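Local structure of phosphodiesterase (Candida albicans, 6CPU) at residues V466-A474 / T554-W565. The protein belongs to the cyclic nucleotide phosphodiesterase family of the HD clan, has a largely helical fold and holds a zinc and a magnesium ion. Sequence-based numbering, arbitrary orientation.
Sequences VTRPLRVSA and TCDIIMENKLFW
N561 on helix 552-569 reaches into the loop that precedes helix 470-495, and its side-chain amide joins these two parts of the largely helical phosphodiesterase fold. Both N-H groups of ND2 are used, one on V466 O at 2.9 Å and the other on R468 O at 3.0 Å. Each acceptor lies almost in the amide plane, so the two bonds together fix the rotation of the carboxamide. They differ at the acceptor: ND2 stands well above the carbonyl plane of V466, 47° out of it, but meets the R468 carbonyl more nearly head-on. With ND2 so held, OD1 is turned toward L470, 3.3 Å from its CA.

Around this amide the packing is close and buried. I557 sets its CG2 methyl 3.4 Å from T467 O, and the same methyl also touches R468 O. Beside it, T467 and I558 lie alongside each other, pointing the same way, with T467 CG2 3.6 Å from I558 CD1; the hydroxyl of T467 turns instead to S464 O. The R468 side chain leaves the contact, NH1 hydrogen-bonded to W218 O and NH2 in a salt bridge with D281.

Beyond N561 the helix segments are inclined at 74°, and L470 spans the gap. With CG anti to its backbone nitrogen (chi1 -173°), it packs CD2 closely over the centre of one F564 face in a CH-pi contact, whereas CD1 approaches W565 obliquely. L470 and F564 are partly exposed, though L515 of helix 515-521 touches both. Looser are A474 CB, 4.2 Å from W565 CH2, and a water bridge: besides its bond to N465 O, S473 OG accepts one of 2.7 Å from a water O, which takes the W565 NE1 hydrogen at the indole edge.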
loop_
_atom_site.group_PDB
_atom_site.type_symbol
_atom_site.label_atom_id
_atom_site.label_comp_id
_atom_site.label_asym_id
_atom_site.label_seq_id
_atom_site.Cartn_x
_atom_site.Cartn_y
_atom_site.Cartn_z
ATOM N N VAL A 466 -10.654 -13.023 6.274
ATOM C CA VAL A 466 -11.520 -14.117 6.758
ATOM C C VAL A 466 -12.573 -14.578 5.741
ATOM O O VAL A 466 -13.169 -15.643 5.938
ATOM C CB VAL A 466 -12.217 -13.787 8.104
ATOM C CG1 VAL A 466 -11.176 -13.592 9.199
ATOM C CG2 VAL A 466 -13.136 -12.583 7.988
ATOM N N THR A 467 -12.817 -13.776 4.698
ATOM C CA THR A 467 -13.750 -14.105 3.611
ATOM C C THR A 467 -13.092 -14.762 2.380
ATOM O O THR A 467 -13.790 -15.160 1.448
ATOM C CB THR A 467 -14.537 -12.871 3.119
ATOM O OG1 THR A 467 -13.685 -12.000 2.362
ATOM C CG2 THR A 467 -15.152 -12.099 4.282
ATOM N N ARG A 468 -11.765 -14.857 2.363
ATOM C CA ARG A 468 -11.075 -15.611 1.314
ATOM C C ARG A 468 -11.164 -17.093 1.642
ATOM O O ARG A 468 -11.285 -17.455 2.817
ATOM C CB ARG A 468 -9.588 -15.255 1.241
ATOM C CG ARG A 468 -9.277 -13.778 1.020
ATOM C CD ARG A 468 -9.695 -13.285 -0.344
ATOM N NE ARG A 468 -9.132 -11.956 -0.615
ATOM C CZ ARG A 468 -9.301 -11.286 -1.755
ATOM N NH1 ARG A 468 -10.020 -11.805 -2.751
ATOM N NH2 ARG A 468 -8.752 -10.080 -1.912
ATOM N N PRO A 469 -11.043 -17.958 0.621
ATOM C CA PRO A 469 -10.958 -19.393 0.894
ATOM C C PRO A 469 -9.879 -19.764 1.911
ATOM O O PRO A 469 -8.845 -19.096 2.023
ATOM C CB PRO A 469 -10.668 -19.992 -0.482
ATOM C CG PRO A 469 -11.381 -19.071 -1.410
ATOM C CD PRO A 469 -11.154 -17.693 -0.823
ATOM N N LEU A 470 -10.141 -20.845 2.633
ATOM C CA LEU A 470 -9.408 -21.216 3.838
ATOM C C LEU A 470 -7.884 -21.156 3.757
ATOM O O LEU A 470 -7.251 -20.610 4.660
ATOM C CB LEU A 470 -9.839 -22.623 4.282
ATOM C CG LEU A 470 -9.311 -23.159 5.613
ATOM C CD1 LEU A 470 -9.606 -22.212 6.768
ATOM C CD2 LEU A 470 -9.921 -24.530 5.882
ATOM N N ARG A 471 -7.292 -21.716 2.702
ATOM C CA ARG A 471 -5.836 -21.786 2.609
ATOM C C ARG A 471 -5.206 -20.387 2.537
ATOM O O ARG A 471 -4.208 -20.107 3.212
ATOM C CB ARG A 471 -5.417 -22.589 1.380
ATOM C CG ARG A 471 -3.956 -23.014 1.373
ATOM C CD ARG A 471 -3.652 -23.805 0.106
ATOM N NE ARG A 471 -3.975 -23.000 -1.068
ATOM C CZ ARG A 471 -3.211 -22.021 -1.550
ATOM N NH1 ARG A 471 -2.043 -21.723 -0.988
ATOM N NH2 ARG A 471 -3.617 -21.339 -2.609
ATOM N N VAL A 472 -5.790 -19.530 1.709
ATOM C CA VAL A 472 -5.304 -18.155 1.541
ATOM C C VAL A 472 -5.561 -17.364 2.821
ATOM O O VAL A 472 -4.728 -16.558 3.236
ATOM C CB VAL A 472 -5.993 -17.456 0.349
ATOM C CG1 VAL A 472 -5.621 -15.975 0.289
ATOM C CG2 VAL A 472 -5.626 -18.151 -0.958
ATOM N N SER A 473 -6.723 -17.597 3.434
ATOM C CA SER A 473 -7.100 -16.912 4.667
ATOM C C SER A 473 -6.098 -17.208 5.758
ATOM O O SER A 473 -5.729 -16.318 6.521
ATOM C CB SER A 473 -8.517 -17.314 5.093
ATOM O OG SER A 473 -8.986 -16.535 6.185
ATOM N N ALA A 474 -5.635 -18.454 5.820
ATOM C CA ALA A 474 -4.646 -18.863 6.810
ATOM C C ALA A 474 -3.278 -18.230 6.571
ATOM O O ALA A 474 -2.581 -17.901 7.524
ATOM C CB ALA A 474 -4.504 -20.379 6.831
ATOM N N THR A 554 -19.538 -13.941 0.612
ATOM C CA THR A 554 -18.578 -13.630 1.676
ATOM C C THR A 554 -19.020 -14.239 3.004
ATOM O O THR A 554 -18.225 -14.869 3.700
ATOM C CB THR A 554 -18.355 -12.116 1.851
ATOM O OG1 THR A 554 -19.606 -11.448 2.059
ATOM C CG2 THR A 554 -17.672 -11.533 0.621
ATOM N N CYS A 555 -20.292 -14.061 3.343
ATOM C CA CYS A 555 -20.855 -14.696 4.541
ATOM C C CYS A 555 -20.743 -16.228 4.480
ATOM O O CYS A 555 -20.455 -16.876 5.490
ATOM C CB CYS A 555 -22.313 -14.282 4.729
ATOM S SG CYS A 555 -22.590 -12.499 4.635
ATOM N N ASP A 556 -20.953 -16.797 3.292
ATOM C CA ASP A 556 -20.849 -18.250 3.100
ATOM C C ASP A 556 -19.457 -18.769 3.423
ATOM O O ASP A 556 -19.319 -19.800 4.089
ATOM C CB ASP A 556 -21.223 -18.654 1.668
ATOM C CG ASP A 556 -22.650 -18.269 1.295
ATOM O OD1 ASP A 556 -23.480 -18.068 2.207
ATOM O OD2 ASP A 556 -22.941 -18.162 0.084
ATOM N N ILE A 557 -18.422 -18.053 2.968
ATOM C CA ILE A 557 -17.038 -18.476 3.209
ATOM C C ILE A 557 -16.611 -18.231 4.658
ATOM O O ILE A 557 -15.879 -19.040 5.225
ATOM C CB ILE A 557 -16.036 -17.809 2.231
ATOM C CG1 ILE A 557 -16.351 -18.211 0.785
ATOM C CG2 ILE A 557 -14.608 -18.208 2.574
ATOM C CD1 ILE A 557 -15.637 -17.383 -0.265
ATOM N N ILE A 558 -17.058 -17.126 5.258
ATOM C CA ILE A 558 -16.790 -16.882 6.682
ATOM C C ILE A 558 -17.272 -18.060 7.532
ATOM O O ILE A 558 -16.540 -18.557 8.390
ATOM C CB ILE A 558 -17.456 -15.590 7.195
ATOM C CG1 ILE A 558 -16.783 -14.359 6.585
ATOM C CG2 ILE A 558 -17.355 -15.506 8.718
ATOM C CD1 ILE A 558 -17.647 -13.116 6.624
ATOM N N MET A 559 -18.498 -18.509 7.279
ATOM C CA MET A 559 -19.062 -19.638 8.028
ATOM C C MET A 559 -18.239 -20.912 7.813
ATOM O O MET A 559 -17.836 -21.556 8.781
ATOM C CB MET A 559 -20.528 -19.872 7.650
ATOM C CG MET A 559 -21.266 -20.810 8.600
ATOM S SD MET A 559 -21.507 -20.112 10.248
ATOM C CE MET A 559 -22.975 -19.118 9.968
ATOM N N GLU A 560 -17.966 -21.252 6.552
ATOM C CA GLU A 560 -17.132 -22.417 6.231
ATOM C C GLU A 560 -15.786 -22.370 6.960
ATOM O O GLU A 560 -15.362 -23.360 7.571
ATOM C CB GLU A 560 -16.896 -22.522 4.719
ATOM C CG GLU A 560 -18.126 -22.929 3.923
ATOM C CD GLU A 560 -17.838 -23.117 2.445
ATOM O OE1 GLU A 560 -16.912 -23.892 2.114
ATOM O OE2 GLU A 560 -18.545 -22.499 1.614
ATOM N N ASN A 561 -15.117 -21.219 6.899
ATOM C CA ASN A 561 -13.864 -21.031 7.626
ATOM C C ASN A 561 -14.060 -21.133 9.140
ATOM O O ASN A 561 -13.248 -21.743 9.829
ATOM C CB ASN A 561 -13.226 -19.677 7.273
ATOM C CG ASN A 561 -12.673 -19.635 5.856
ATOM O OD1 ASN A 561 -12.329 -20.669 5.275
ATOM N ND2 ASN A 561 -12.563 -18.427 5.298
ATOM N N LYS A 562 -15.132 -20.532 9.648
ATOM C CA LYS A 562 -15.429 -20.555 11.088
ATOM C C LYS A 562 -15.602 -21.987 11.598
ATOM O O LYS A 562 -15.031 -22.360 12.625
ATOM C CB LYS A 562 -16.688 -19.738 11.390
ATOM C CG LYS A 562 -16.956 -19.516 12.871
ATOM C CD LYS A 562 -18.181 -18.638 13.069
ATOM C CE LYS A 562 -18.546 -18.523 14.539
ATOM N NZ LYS A 562 -19.743 -17.661 14.740
ATOM N N LEU A 563 -16.379 -22.781 10.868
ATOM C CA LEU A 563 -16.597 -24.186 11.219
ATOM C C LEU A 563 -15.280 -24.948 11.315
ATOM O O LEU A 563 -15.075 -25.716 12.252
ATOM C CB LEU A 563 -17.523 -24.864 10.204
ATOM C CG LEU A 563 -18.978 -24.380 10.188
ATOM C CD1 LEU A 563 -19.754 -25.086 9.086
ATOM C CD2 LEU A 563 -19.639 -24.587 11.547
ATOM N N PHE A 564 -14.385 -24.715 10.357
ATOM C CA PHE A 564 -13.080 -25.369 10.353
ATOM C C PHE A 564 -12.248 -24.953 11.558
ATOM O O PHE A 564 -11.587 -25.782 12.181
ATOM C CB PHE A 564 -12.315 -25.045 9.060
ATOM C CG PHE A 564 -10.935 -25.642 9.006
ATOM C CD1 PHE A 564 -10.718 -26.868 8.395
ATOM C CD2 PHE A 564 -9.854 -24.981 9.575
ATOM C CE1 PHE A 564 -9.450 -27.422 8.350
ATOM C CE2 PHE A 564 -8.588 -25.531 9.535
ATOM C CZ PHE A 564 -8.384 -26.752 8.919
ATOM N N TRP A 565 -12.251 -23.657 11.865
ATOM C CA TRP A 565 -11.473 -23.146 12.989
ATOM C C TRP A 565 -12.051 -23.641 14.310
ATOM O O TRP A 565 -11.300 -23.991 15.221
ATOM C CB TRP A 565 -11.404 -21.611 12.974
ATOM C CG TRP A 565 -10.599 -21.038 11.820
ATOM C CD1 TRP A 565 -11.015 -20.101 10.917
ATOM C CD2 TRP A 565 -9.250 -21.369 11.461
ATOM N NE1 TRP A 565 -10.011 -19.829 10.019
ATOM C CE2 TRP A 565 -8.917 -20.594 10.330
ATOM C CE3 TRP A 565 -8.291 -22.243 11.986
ATOM C CZ2 TRP A 565 -7.666 -20.671 9.714
ATOM C CZ3 TRP A 565 -7.049 -22.317 11.376
ATOM C CH2 TRP A 565 -6.746 -21.531 10.251
HETATM O O HOH W 1 -10.323 -17.426 8.367
#